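Local coordinates for protein collagen adhesin (Enterococcus faecalis, PDB 2OKM) that probably binds collagen as part of a cell-wall-anchored surface adhesin, of which this chain is the collagen-binding subdomain, at residues 69-81 with 90-102. Numbering follows the deposited sequence.
Sequences LAEFEQQGYGKID and LRFYRDKARFTSF
K79 and R91 face each other as the hydrogen-bonded pair of an antiparallel β hairpin, strands 78-82 and 87-92, at the margin of a five-stranded sheet in the collagen-binding domain. The hairpin is a worked example of how polar backbone atoms at an edge strand, and at the end of the helix before it, find partners. R91 N reaches K79 O at 2.9 Å, almost straight at hydrogen (173°), and K79 N returns a bond to R91 O; on the strand's outer side, I80 N is taken by E73 OE1 through the carboxylate's anti lone pair. Helix 69-74 closes with a Schellman motif, Y77 N to F72 O and G76 N to E73 O, with G76 as the C-prime residue at positive phi. The carbonyl just beyond the helix, Q75 O, is met at 2.6 Å by K96 NZ, which comes in almost head-on to the carbonyl. With its CG beside the backbone N (chi1 -70°) and the rest of the chain stretched out, K96 lays CD over one face of the Y77 ring, 3.9 Å from its centroid, and carries the ammonium above the same ring in a cation-pi contact. At the ring's far end Y77 OH is hydrogen-bonded by K65, which also serves Q75 OE1, while the R91 guanidinium pairs with D36. Inward, F72 CZ comes within 3.6 Å of F92 CD1, the two rings meeting obliquely; F56 stacks on F72 from the other sheet. Where the strands part, Y93 lies flat over G78, whose CA sits 3.6 Å from the ring centroid. Y77 O has two donors, Y93 N and a water, each at 2.8 Å, and that water gives its other hydrogen to Y93 O.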
loop_
_atom_site.group_PDB
_atom_site.type_symbol
_atom_site.label_atom_id
_atom_site.label_comp_id
_atom_site.label_asym_id
_atom_site.label_seq_id
_atom_site.Cartn_x
_atom_site.Cartn_y
_atom_site.Cartn_z
ATOM N N LEU A 69 -7.877 -7.408 -5.833
ATOM C CA LEU A 69 -7.721 -6.156 -6.564
ATOM C C LEU A 69 -8.917 -5.947 -7.490
ATOM O O LEU A 69 -9.460 -4.847 -7.580
ATOM C CB LEU A 69 -6.431 -6.188 -7.386
ATOM C CG LEU A 69 -6.159 -5.002 -8.311
ATOM C CD1 LEU A 69 -6.113 -3.705 -7.514
ATOM C CD2 LEU A 69 -4.840 -5.235 -9.035
ATOM N N ALA A 70 -9.328 -7.005 -8.181
ATOM C CA ALA A 70 -10.469 -6.906 -9.086
ATOM C C ALA A 70 -11.718 -6.481 -8.315
ATOM O O ALA A 70 -12.480 -5.633 -8.777
ATOM C CB ALA A 70 -10.708 -8.245 -9.785
ATOM N N GLU A 71 -11.917 -7.066 -7.136
ATOM C CA GLU A 71 -13.072 -6.738 -6.304
ATOM C C GLU A 71 -12.966 -5.309 -5.765
ATOM O O GLU A 71 -13.963 -4.591 -5.678
ATOM C CB GLU A 71 -13.189 -7.754 -5.158
ATOM C CG GLU A 71 -13.653 -9.136 -5.634
ATOM C CD GLU A 71 -13.412 -10.253 -4.627
ATOM O OE1 GLU A 71 -13.906 -11.376 -4.867
ATOM O OE2 GLU A 71 -12.725 -10.026 -3.607
ATOM N N PHE A 72 -11.748 -4.905 -5.415
ATOM C CA PHE A 72 -11.468 -3.566 -4.905
ATOM C C PHE A 72 -11.940 -2.538 -5.936
ATOM O O PHE A 72 -12.579 -1.539 -5.604
ATOM C CB PHE A 72 -9.953 -3.435 -4.670
ATOM C CG PHE A 72 -9.497 -2.056 -4.270
ATOM C CD1 PHE A 72 -9.674 -1.589 -2.969
ATOM C CD2 PHE A 72 -8.849 -1.235 -5.191
ATOM C CE1 PHE A 72 -9.205 -0.325 -2.595
ATOM C CE2 PHE A 72 -8.379 0.028 -4.828
ATOM C CZ PHE A 72 -8.556 0.485 -3.530
ATOM N N GLU A 73 -11.623 -2.795 -7.199
ATOM C CA GLU A 73 -12.012 -1.890 -8.265
ATOM C C GLU A 73 -13.488 -2.013 -8.637
ATOM O O GLU A 73 -14.169 -1.007 -8.834
ATOM C CB GLU A 73 -11.131 -2.135 -9.491
ATOM C CG GLU A 73 -9.683 -1.744 -9.254
ATOM C CD GLU A 73 -8.800 -1.987 -10.457
ATOM O OE1 GLU A 73 -7.743 -1.330 -10.552
ATOM O OE2 GLU A 73 -9.155 -2.838 -11.300
ATOM N N GLN A 74 -13.981 -3.242 -8.721
ATOM C CA GLN A 74 -15.376 -3.480 -9.081
ATOM C C GLN A 74 -16.335 -2.862 -8.067
ATOM O O GLN A 74 -17.407 -2.371 -8.433
ATOM C CB GLN A 74 -15.633 -4.989 -9.194
ATOM C CG GLN A 74 -16.975 -5.376 -9.816
ATOM C CD GLN A 74 -18.158 -5.078 -8.919
ATOM O OE1 GLN A 74 -18.203 -5.510 -7.766
ATOM N NE2 GLN A 74 -19.131 -4.342 -9.446
ATOM N N GLN A 75 -15.944 -2.867 -6.795
ATOM C CA GLN A 75 -16.788 -2.322 -5.738
ATOM C C GLN A 75 -16.671 -0.818 -5.510
ATOM O O GLN A 75 -17.260 -0.280 -4.573
ATOM C CB GLN A 75 -16.536 -3.083 -4.434
ATOM C CG GLN A 75 -17.083 -4.504 -4.476
ATOM C CD GLN A 75 -16.783 -5.296 -3.223
ATOM O OE1 GLN A 75 -16.922 -4.792 -2.109
ATOM N NE2 GLN A 75 -16.384 -6.553 -3.398
ATOM N N GLY A 76 -15.908 -0.144 -6.364
ATOM C CA GLY A 76 -15.767 1.296 -6.258
ATOM C C GLY A 76 -14.887 1.856 -5.157
ATOM O O GLY A 76 -15.107 2.980 -4.710
ATOM N N TYR A 77 -13.892 1.091 -4.717
ATOM C CA TYR A 77 -12.991 1.566 -3.673
ATOM C C TYR A 77 -11.839 2.374 -4.249
ATOM O O TYR A 77 -11.291 3.247 -3.582
ATOM C CB TYR A 77 -12.391 0.401 -2.881
ATOM C CG TYR A 77 -13.313 -0.222 -1.867
ATOM C CD1 TYR A 77 -14.001 -1.395 -2.152
ATOM C CD2 TYR A 77 -13.479 0.352 -0.606
ATOM C CE1 TYR A 77 -14.834 -1.991 -1.206
ATOM C CE2 TYR A 77 -14.314 -0.236 0.347
ATOM C CZ TYR A 77 -14.983 -1.407 0.039
ATOM O OH TYR A 77 -15.792 -2.009 0.975
ATOM N N GLY A 78 -11.454 2.072 -5.482
ATOM C CA GLY A 78 -10.345 2.793 -6.072
ATOM C C GLY A 78 -9.842 2.153 -7.345
ATOM O O GLY A 78 -10.554 1.383 -7.990
ATOM N N LYS A 79 -8.597 2.449 -7.690
ATOM C CA LYS A 79 -8.023 1.935 -8.921
ATOM C C LYS A 79 -6.505 1.861 -8.841
ATOM O O LYS A 79 -5.871 2.680 -8.176
ATOM C CB LYS A 79 -8.440 2.859 -10.068
ATOM C CG LYS A 79 -8.060 2.399 -11.459
ATOM C CD LYS A 79 -8.735 3.289 -12.495
ATOM C CE LYS A 79 -8.627 2.704 -13.892
ATOM N NZ LYS A 79 -9.513 3.426 -14.851
ATOM N N ILE A 80 -5.923 0.871 -9.509
ATOM C CA ILE A 80 -4.474 0.735 -9.529
ATOM C C ILE A 80 -4.033 0.884 -10.976
ATOM O O ILE A 80 -4.802 0.613 -11.898
ATOM C CB ILE A 80 -4.004 -0.643 -8.993
ATOM C CG1 ILE A 80 -2.512 -0.586 -8.656
ATOM C CG2 ILE A 80 -4.245 -1.739 -10.041
ATOM C CD1 ILE A 80 -2.034 -1.767 -7.829
ATOM N N ASP A 81 -2.805 1.343 -11.167
ATOM C CA ASP A 81 -2.253 1.505 -12.504
ATOM C C ASP A 81 -0.799 1.080 -12.436
ATOM O O ASP A 81 0.015 1.741 -11.792
ATOM C CB ASP A 81 -2.347 2.966 -12.965
ATOM C CG ASP A 81 -1.818 3.171 -14.379
ATOM O OD1 ASP A 81 -1.816 4.326 -14.857
ATOM O OD2 ASP A 81 -1.407 2.176 -15.013
ATOM N N LEU A 90 -1.609 3.794 -6.907
ATOM C CA LEU A 90 -2.822 3.263 -6.305
ATOM C C LEU A 90 -3.645 4.389 -5.695
ATOM O O LEU A 90 -3.144 5.170 -4.886
ATOM C CB LEU A 90 -2.457 2.232 -5.231
ATOM C CG LEU A 90 -3.592 1.582 -4.431
ATOM C CD1 LEU A 90 -4.564 0.885 -5.365
ATOM C CD2 LEU A 90 -2.994 0.587 -3.442
ATOM N N ARG A 91 -4.910 4.468 -6.096
ATOM C CA ARG A 91 -5.810 5.498 -5.596
ATOM C C ARG A 91 -7.004 4.899 -4.863
ATOM O O ARG A 91 -7.554 3.883 -5.284
ATOM C CB ARG A 91 -6.309 6.345 -6.764
ATOM C CG ARG A 91 -7.396 7.327 -6.401
ATOM C CD ARG A 91 -7.768 8.164 -7.614
ATOM N NE ARG A 91 -6.635 8.873 -8.212
ATOM C CZ ARG A 91 -6.407 10.174 -8.067
ATOM N NH1 ARG A 91 -7.233 10.901 -7.339
ATOM N NH2 ARG A 91 -5.380 10.761 -8.680
ATOM N N PHE A 92 -7.375 5.529 -3.752
ATOM C CA PHE A 92 -8.527 5.120 -2.950
ATOM C C PHE A 92 -9.509 6.275 -3.077
ATOM O O PHE A 92 -9.179 7.416 -2.729
ATOM C CB PHE A 92 -8.145 4.960 -1.476
ATOM C CG PHE A 92 -7.100 3.915 -1.224
ATOM C CD1 PHE A 92 -7.462 2.624 -0.855
ATOM C CD2 PHE A 92 -5.751 4.222 -1.362
ATOM C CE1 PHE A 92 -6.495 1.652 -0.624
ATOM C CE2 PHE A 92 -4.774 3.257 -1.134
ATOM C CZ PHE A 92 -5.146 1.971 -0.765
ATOM N N TYR A 93 -10.706 5.997 -3.584
ATOM C CA TYR A 93 -11.698 7.053 -3.745
ATOM C C TYR A 93 -12.204 7.562 -2.398
ATOM O O TYR A 93 -12.383 6.799 -1.451
ATOM C CB TYR A 93 -12.868 6.564 -4.603
ATOM C CG TYR A 93 -12.464 6.091 -5.987
ATOM C CD1 TYR A 93 -11.487 6.766 -6.720
ATOM C CD2 TYR A 93 -13.078 4.983 -6.572
ATOM C CE1 TYR A 93 -11.130 6.348 -8.004
ATOM C CE2 TYR A 93 -12.727 4.559 -7.858
ATOM C CZ TYR A 93 -11.755 5.246 -8.564
ATOM O OH TYR A 93 -11.398 4.827 -9.827
ATOM N N ARG A 94 -12.429 8.868 -2.338
ATOM C CA ARG A 94 -12.879 9.551 -1.132
ATOM C C ARG A 94 -13.995 8.880 -0.334
ATOM O O ARG A 94 -13.815 8.544 0.839
ATOM C CB ARG A 94 -13.311 10.975 -1.505
ATOM C CG ARG A 94 -13.456 11.956 -0.347
ATOM C CD ARG A 94 -14.698 11.709 0.492
ATOM N NE ARG A 94 -14.920 12.787 1.457
ATOM C CZ ARG A 94 -15.643 13.876 1.218
ATOM N NH1 ARG A 94 -16.228 14.045 0.039
ATOM N NH2 ARG A 94 -15.784 14.801 2.161
ATOM N N ASP A 95 -15.151 8.689 -0.960
ATOM C CA ASP A 95 -16.291 8.126 -0.251
ATOM C C ASP A 95 -16.080 6.865 0.572
ATOM O O ASP A 95 -16.386 6.852 1.766
ATOM C CB ASP A 95 -17.469 7.915 -1.206
ATOM C CG ASP A 95 -18.321 9.155 -1.352
ATOM O OD1 ASP A 95 -19.472 9.033 -1.821
ATOM O OD2 ASP A 95 -17.837 10.251 -0.995
ATOM N N LYS A 96 -15.568 5.807 -0.046
ATOM C CA LYS A 96 -15.376 4.572 0.697
ATOM C C LYS A 96 -14.131 4.559 1.575
ATOM O O LYS A 96 -13.905 3.612 2.333
ATOM C CB LYS A 96 -15.409 3.370 -0.255
ATOM C CG LYS A 96 -16.812 3.124 -0.823
ATOM C CD LYS A 96 -16.968 1.763 -1.486
ATOM C CE LYS A 96 -18.408 1.568 -1.961
ATOM N NZ LYS A 96 -18.678 0.199 -2.485
ATOM N N ALA A 97 -13.337 5.623 1.498
ATOM C CA ALA A 97 -12.139 5.726 2.322
ATOM C C ALA A 97 -12.447 6.470 3.623
ATOM O O ALA A 97 -11.686 6.390 4.585
ATOM C CB ALA A 97 -11.029 6.436 1.557
ATOM N N ARG A 98 -13.561 7.199 3.657
ATOM C CA ARG A 98 -13.926 7.935 4.865
ATOM C C ARG A 98 -14.105 6.975 6.039
ATOM O O ARG A 98 -14.874 6.020 5.950
ATOM C CB ARG A 98 -15.233 8.708 4.660
ATOM C CG ARG A 98 -15.199 9.719 3.531
ATOM C CD ARG A 98 -16.503 10.506 3.472
ATOM N NE ARG A 98 -16.664 11.378 4.631
ATOM C CZ ARG A 98 -17.758 12.091 4.885
ATOM N NH1 ARG A 98 -18.792 12.036 4.055
ATOM N NH2 ARG A 98 -17.817 12.857 5.966
ATOM N N PHE A 99 -13.392 7.241 7.134
ATOM C CA PHE A 99 -13.472 6.432 8.351
ATOM C C PHE A 99 -13.192 4.955 8.101
ATOM O O PHE A 99 -13.683 4.083 8.825
ATOM C CB PHE A 99 -14.859 6.582 8.989
ATOM C CG PHE A 99 -15.307 8.009 9.140
ATOM C CD1 PHE A 99 -16.295 8.535 8.311
ATOM C CD2 PHE A 99 -14.728 8.833 10.095
ATOM C CE1 PHE A 99 -16.694 9.866 8.432
ATOM C CE2 PHE A 99 -15.120 10.165 10.225
ATOM C CZ PHE A 99 -16.103 10.680 9.393
ATOM N N THR A 100 -12.380 4.678 7.090
ATOM C CA THR A 100 -12.076 3.302 6.727
ATOM C C THR A 100 -10.580 3.070 6.549
ATOM O O THR A 100 -9.887 3.879 5.932
ATOM C CB THR A 100 -12.818 2.934 5.416
ATOM O OG1 THR A 100 -14.228 3.125 5.602
ATOM C CG2 THR A 100 -12.562 1.486 5.030
ATOM N N SER A 101 -10.086 1.957 7.089
ATOM C CA SER A 101 -8.671 1.632 6.965
ATOM C C SER A 101 -8.459 0.562 5.905
ATOM O O SER A 101 -9.335 -0.271 5.663
ATOM C CB SER A 101 -8.110 1.144 8.304
ATOM O OG SER A 101 -8.719 -0.070 8.702
ATOM N N PHE A 102 -7.292 0.602 5.270
ATOM C CA PHE A 102 -6.940 -0.367 4.243
ATOM C C PHE A 102 -5.534 -0.889 4.492
ATOM O O PHE A 102 -4.603 -0.103 4.646
ATOM C CB PHE A 102 -6.913 0.277 2.849
ATOM C CG PHE A 102 -8.203 0.923 2.429
ATOM C CD1 PHE A 102 -9.075 0.264 1.567
ATOM C CD2 PHE A 102 -8.537 2.200 2.878
ATOM C CE1 PHE A 102 -10.265 0.872 1.151
ATOM C CE2 PHE A 102 -9.719 2.812 2.469
ATOM C CZ PHE A 102 -10.585 2.147 1.606
HETATM O O HOH W 1 -11.992 4.022 -0.988
#